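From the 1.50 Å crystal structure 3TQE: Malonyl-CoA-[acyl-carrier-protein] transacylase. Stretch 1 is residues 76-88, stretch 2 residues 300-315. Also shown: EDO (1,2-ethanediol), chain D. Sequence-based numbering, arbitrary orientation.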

# COMPACT_ATOMS: atom_id res chain seq x y z
N ALA A 76 7.85 -4.13 -10.75
CA ALA A 76 8.26 -3.84 -12.13
C ALA A 76 8.80 -2.44 -12.25
O ALA A 76 9.81 -2.21 -12.92
CB ALA A 76 7.10 -4.07 -13.08
N ILE A 77 8.12 -1.49 -11.63
CA ILE A 77 8.57 -0.09 -11.71
C ILE A 77 9.88 0.08 -10.98
O ILE A 77 10.78 0.76 -11.47
CB ILE A 77 7.50 0.86 -11.21
CG1 ILE A 77 6.36 0.88 -12.24
CG2 ILE A 77 8.07 2.26 -10.94
CD1 ILE A 77 5.11 1.54 -11.77
N PHE A 78 10.02 -0.54 -9.83
CA PHE A 78 11.31 -0.49 -9.17
C PHE A 78 12.42 -1.03 -10.02
O PHE A 78 13.51 -0.47 -10.06
CB PHE A 78 11.24 -1.28 -7.88
CG PHE A 78 12.50 -1.28 -7.11
CD1 PHE A 78 12.83 -0.20 -6.33
CD2 PHE A 78 13.38 -2.33 -7.20
CE1 PHE A 78 14.02 -0.19 -5.63
CE2 PHE A 78 14.57 -2.31 -6.49
CZ PHE A 78 14.86 -1.25 -5.74
N ARG A 79 12.15 -2.11 -10.72
CA ARG A 79 13.17 -2.70 -11.55
C ARG A 79 13.51 -1.81 -12.74
O ARG A 79 14.65 -1.80 -13.18
CB ARG A 79 12.70 -4.04 -12.03
CG ARG A 79 12.69 -5.08 -10.94
CD ARG A 79 12.17 -6.39 -11.37
NE ARG A 79 12.34 -7.37 -10.32
CZ ARG A 79 12.01 -8.64 -10.45
NH1 ARG A 79 11.45 -9.08 -11.58
NH2 ARG A 79 12.26 -9.49 -9.46
N CYS A 80 12.54 -1.10 -13.24
CA CYS A 80 12.80 -0.12 -14.31
C CYS A 80 13.64 1.04 -13.79
O CYS A 80 14.55 1.49 -14.45
CB CYS A 80 11.50 0.42 -14.87
SG CYS A 80 10.61 -0.77 -15.86
N TRP A 81 13.34 1.54 -12.60
CA TRP A 81 14.16 2.55 -11.95
C TRP A 81 15.59 2.09 -11.89
O TRP A 81 16.49 2.84 -12.28
CB TRP A 81 13.64 2.80 -10.54
CG TRP A 81 14.49 3.66 -9.69
CD1 TRP A 81 15.42 3.25 -8.84
CD2 TRP A 81 14.45 5.07 -9.61
NE1 TRP A 81 15.98 4.32 -8.20
CE2 TRP A 81 15.40 5.45 -8.65
CE3 TRP A 81 13.66 6.05 -10.19
CZ2 TRP A 81 15.60 6.75 -8.30
CZ3 TRP A 81 13.87 7.34 -9.83
CH2 TRP A 81 14.81 7.68 -8.88
N GLU A 82 15.84 0.88 -11.41
CA GLU A 82 17.20 0.41 -11.31
C GLU A 82 17.85 0.23 -12.68
O GLU A 82 19.00 0.60 -12.86
CB GLU A 82 17.26 -0.86 -10.48
CG GLU A 82 16.89 -0.57 -9.03
CD GLU A 82 17.54 -1.50 -8.06
OE1 GLU A 82 17.46 -2.71 -8.29
OE2 GLU A 82 18.14 -0.99 -7.06
N ALA A 83 17.08 -0.27 -13.64
CA ALA A 83 17.59 -0.50 -15.00
C ALA A 83 17.99 0.76 -15.69
O ALA A 83 18.91 0.75 -16.53
CB ALA A 83 16.55 -1.24 -15.83
N LEU A 84 17.32 1.85 -15.36
CA LEU A 84 17.56 3.14 -15.98
C LEU A 84 18.60 3.97 -15.22
O LEU A 84 18.84 5.12 -15.55
CB LEU A 84 16.26 3.90 -16.14
CG LEU A 84 15.37 3.29 -17.24
CD1 LEU A 84 13.94 3.78 -17.07
CD2 LEU A 84 15.91 3.66 -18.61
N GLY A 85 19.24 3.34 -14.24
CA GLY A 85 20.33 3.96 -13.53
C GLY A 85 19.98 4.60 -12.21
O GLY A 85 20.79 5.34 -11.64
N GLY A 86 18.81 4.30 -11.67
CA GLY A 86 18.38 4.93 -10.46
C GLY A 86 19.09 4.35 -9.24
O GLY A 86 19.27 3.14 -9.12
N PRO A 87 19.46 5.21 -8.32
CA PRO A 87 20.14 4.81 -7.10
C PRO A 87 19.15 4.30 -6.06
O PRO A 87 17.94 4.43 -6.23
CB PRO A 87 20.78 6.11 -6.67
CG PRO A 87 19.88 7.13 -7.08
CD PRO A 87 19.35 6.67 -8.42
N LYS A 88 19.68 3.77 -4.98
CA LYS A 88 18.82 3.24 -3.93
C LYS A 88 18.23 4.39 -3.15
O LYS A 88 18.91 5.35 -2.82
CB LYS A 88 19.58 2.34 -2.96
CG LYS A 88 20.22 1.16 -3.58
CD LYS A 88 19.21 0.13 -3.98
CE LYS A 88 19.94 -1.15 -4.36
NZ LYS A 88 19.05 -2.22 -4.85
C1 EDO D . 13.32 -6.45 -6.77
O1 EDO D . 13.76 -6.37 -8.11
C2 EDO D . 13.83 -7.75 -6.16
O2 EDO D . 13.48 -8.88 -6.99
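Stretch 2 300-315: PLTTTELILTAIKRLT

How does stretch 2 lie on stretch 1? Stretch 1 enters as a helix already under way, runs to Ala83 and then turns through a loop from Leu84 to Lys88. Stretch 2 comes in as loop from Leu301 to Thr303 and becomes helical at Thr304. The Thr303 side chain caps this helix, its OG1 accepting from Leu306 N at 3.1 Å. The two helix axes approach to 9.9 Å and cross at -58°, with their N-to-C directions running broadly the same way, so the register advances together: by nearest CA atoms, Ile77 pairs with Leu301, Cys80 with Thr304, Trp81 with Ile307, Leu84 with Leu308 and Gly86 with Ile311. About 622 Å² is buried, both sides summed, and no hydrogen bond crosses the contact; packing of apolar groups makes it.

What do the first residues of stretch 1 meet? Ile77 points toward the segment that leads into the second helix. Its CG2 packs 3.6 Å from Leu301 CB and equally close to Leu301 O, while its CD1 reaches Thr302 CG2 at 4.3 Å. Phe78 points away, and Arg79 is out of reach of stretch 2; instead it holds the ethanediol, with Arg79 NE donating to EDO O1 and Arg79 NH2 to EDO O2, each at 2.8 Å. Cys80 also points toward stretch 2, and its CB rests 3.7 Å from Ile307 CD1.

Why does Trp81 touch so many residues? Its CA-to-CB bond points sideways, but with chi1 at t the indole comes nearer to stretch 2 and has the largest covered area of any residue here. Ile311 lies over one face: its CG1 is 3.5 Å from Trp81 CZ3 and 3.7 Å from the centroid of the six-membered ring, a CH-pi contact only 20° off the normal. Ala310 CB meets the ring edge, 3.8 Å from Trp81 CZ3, and Leu314 CD1 is also at the edge, 4.2 Å from Trp81 CZ2. Leu301 CD2 approaches Trp81 CE3 at 3.8 Å. The indole is tied back to its own stretch by a hydrogen bond from Trp81 NE1 to Pro87 O, 2.8 Å long and nearly straight.

How does the loop after the helix complete the contact? Leu84, the first residue to leave helical angles, points toward stretch 2 and sets its CD1 3.6 Å from Ile307 CG2 and 3.9 Å from Thr304 CG2. Its carbonyl also takes part in the packing, with Leu84 O 3.6 Å from Ile311 CD1. Gly85 has a positive phi, at which a CB would jam against the preceding carbonyl O. At Gly86 a CB would clash with Trp81 CE2 and be tight against Ile311 CD1; Gly86 N lies 3.5 Å from Ile311 CD1, and the same nitrogen donates to Trp81 O at 2.8 Å, closing the turn. Pro87 ends the contact, its CG 3.7 Å from Leu314 CD1, and Lys88 is out of reach.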

# COMPACT_ATOMS: atom_id res chain seq x y z
N PRO A 300 6.25 10.80 -10.08
CA PRO A 300 5.74 9.58 -10.65
C PRO A 300 6.80 8.85 -11.45
O PRO A 300 7.77 9.45 -11.94
CB PRO A 300 4.65 10.08 -11.59
CG PRO A 300 5.10 11.36 -12.02
CD PRO A 300 5.87 11.97 -10.87
N LEU A 301 6.61 7.55 -11.61
CA LEU A 301 7.60 6.69 -12.24
C LEU A 301 6.99 5.77 -13.29
O LEU A 301 7.48 4.67 -13.50
CB LEU A 301 8.29 5.86 -11.17
CG LEU A 301 9.12 6.61 -10.13
CD1 LEU A 301 9.70 5.58 -9.17
CD2 LEU A 301 10.22 7.45 -10.77
N THR A 302 5.93 6.21 -13.93
CA THR A 302 5.14 5.29 -14.74
C THR A 302 5.52 5.26 -16.22
O THR A 302 4.89 4.54 -17.00
CB THR A 302 3.68 5.61 -14.58
OG1 THR A 302 3.49 7.01 -14.74
CG2 THR A 302 3.19 5.16 -13.20
N THR A 303 6.55 5.99 -16.61
CA THR A 303 7.12 5.89 -17.94
C THR A 303 8.61 6.08 -17.87
O THR A 303 9.13 6.58 -16.88
CB THR A 303 6.57 6.96 -18.91
OG1 THR A 303 7.09 8.25 -18.52
CG2 THR A 303 5.05 7.01 -18.93
N THR A 304 9.29 5.70 -18.94
CA THR A 304 10.73 5.83 -18.99
C THR A 304 11.10 7.28 -18.83
O THR A 304 12.03 7.59 -18.09
CB THR A 304 11.29 5.25 -20.30
OG1 THR A 304 11.01 3.86 -20.32
CG2 THR A 304 12.77 5.47 -20.42
N GLU A 305 10.40 8.18 -19.50
CA GLU A 305 10.73 9.61 -19.40
C GLU A 305 10.57 10.11 -17.97
O GLU A 305 11.41 10.84 -17.46
CB GLU A 305 9.87 10.46 -20.35
CG GLU A 305 10.25 11.96 -20.43
CD GLU A 305 9.81 12.70 -21.75
OE1 GLU A 305 8.60 12.68 -22.15
OE2 GLU A 305 10.70 13.35 -22.38
N LEU A 306 9.51 9.69 -17.29
CA LEU A 306 9.29 10.11 -15.92
C LEU A 306 10.37 9.57 -15.01
O LEU A 306 10.84 10.28 -14.13
CB LEU A 306 7.91 9.68 -15.46
CG LEU A 306 6.77 10.44 -16.10
CD1 LEU A 306 5.47 9.77 -15.74
CD2 LEU A 306 6.73 11.90 -15.73
N ILE A 307 10.77 8.33 -15.22
CA ILE A 307 11.82 7.74 -14.42
C ILE A 307 13.12 8.51 -14.62
O ILE A 307 13.80 8.86 -13.66
CB ILE A 307 12.01 6.24 -14.73
CG1 ILE A 307 10.79 5.48 -14.20
CG2 ILE A 307 13.32 5.73 -14.14
CD1 ILE A 307 10.70 4.07 -14.70
N LEU A 308 13.47 8.78 -15.87
CA LEU A 308 14.71 9.49 -16.13
C LEU A 308 14.67 10.90 -15.56
O LEU A 308 15.66 11.36 -15.03
CB LEU A 308 15.00 9.51 -17.62
CG LEU A 308 15.37 8.14 -18.19
CD1 LEU A 308 15.34 8.23 -19.70
CD2 LEU A 308 16.71 7.63 -17.72
N THR A 309 13.52 11.56 -15.63
CA THR A 309 13.34 12.87 -15.04
C THR A 309 13.55 12.84 -13.52
O THR A 309 14.23 13.70 -12.96
CB THR A 309 11.94 13.38 -15.34
OG1 THR A 309 11.87 13.62 -16.75
CG2 THR A 309 11.62 14.66 -14.61
N ALA A 310 12.97 11.83 -12.89
CA ALA A 310 13.10 11.66 -11.45
C ALA A 310 14.54 11.42 -11.07
O ALA A 310 15.01 11.94 -10.07
CB ALA A 310 12.21 10.52 -10.98
N ILE A 311 15.25 10.56 -11.80
CA ILE A 311 16.64 10.30 -11.50
C ILE A 311 17.45 11.58 -11.63
O ILE A 311 18.27 11.91 -10.77
CB ILE A 311 17.20 9.21 -12.38
CG1 ILE A 311 16.48 7.88 -12.12
CG2 ILE A 311 18.70 9.07 -12.19
CD1 ILE A 311 16.81 6.78 -13.11
N LYS A 312 17.18 12.32 -12.68
CA LYS A 312 17.92 13.55 -12.91
C LYS A 312 17.65 14.56 -11.79
O LYS A 312 18.56 15.29 -11.38
CB LYS A 312 17.55 14.12 -14.28
CG LYS A 312 18.45 15.25 -14.69
CD LYS A 312 18.18 15.73 -16.10
CE LYS A 312 19.24 16.75 -16.50
NZ LYS A 312 18.99 17.34 -17.86
N ARG A 313 16.44 14.61 -11.28
CA ARG A 313 16.07 15.54 -10.22
C ARG A 313 16.93 15.39 -8.99
O ARG A 313 17.18 16.36 -8.27
CB ARG A 313 14.59 15.39 -9.88
CG ARG A 313 14.10 16.47 -8.98
CD ARG A 313 14.14 16.01 -7.57
NE ARG A 313 13.82 17.10 -6.65
CZ ARG A 313 14.71 17.86 -6.00
NH1 ARG A 313 16.01 17.70 -6.16
NH2 ARG A 313 14.26 18.78 -5.16
N LEU A 314 17.45 14.20 -8.76
CA LEU A 314 18.24 13.95 -7.56
C LEU A 314 19.51 14.75 -7.53
O LEU A 314 19.99 15.06 -6.48
CB LEU A 314 18.56 12.48 -7.45
CG LEU A 314 17.34 11.62 -7.19
CD1 LEU A 314 17.80 10.17 -7.17
CD2 LEU A 314 16.62 11.99 -5.88
N THR A 315 20.03 15.14 -8.69
CA THR A 315 21.27 15.92 -8.70
C THR A 315 21.16 17.25 -9.41
O THR A 315 22.18 17.91 -9.67
CB THR A 315 22.38 15.10 -9.31
OG1 THR A 315 21.98 14.65 -10.61
CG2 THR A 315 22.71 13.92 -8.41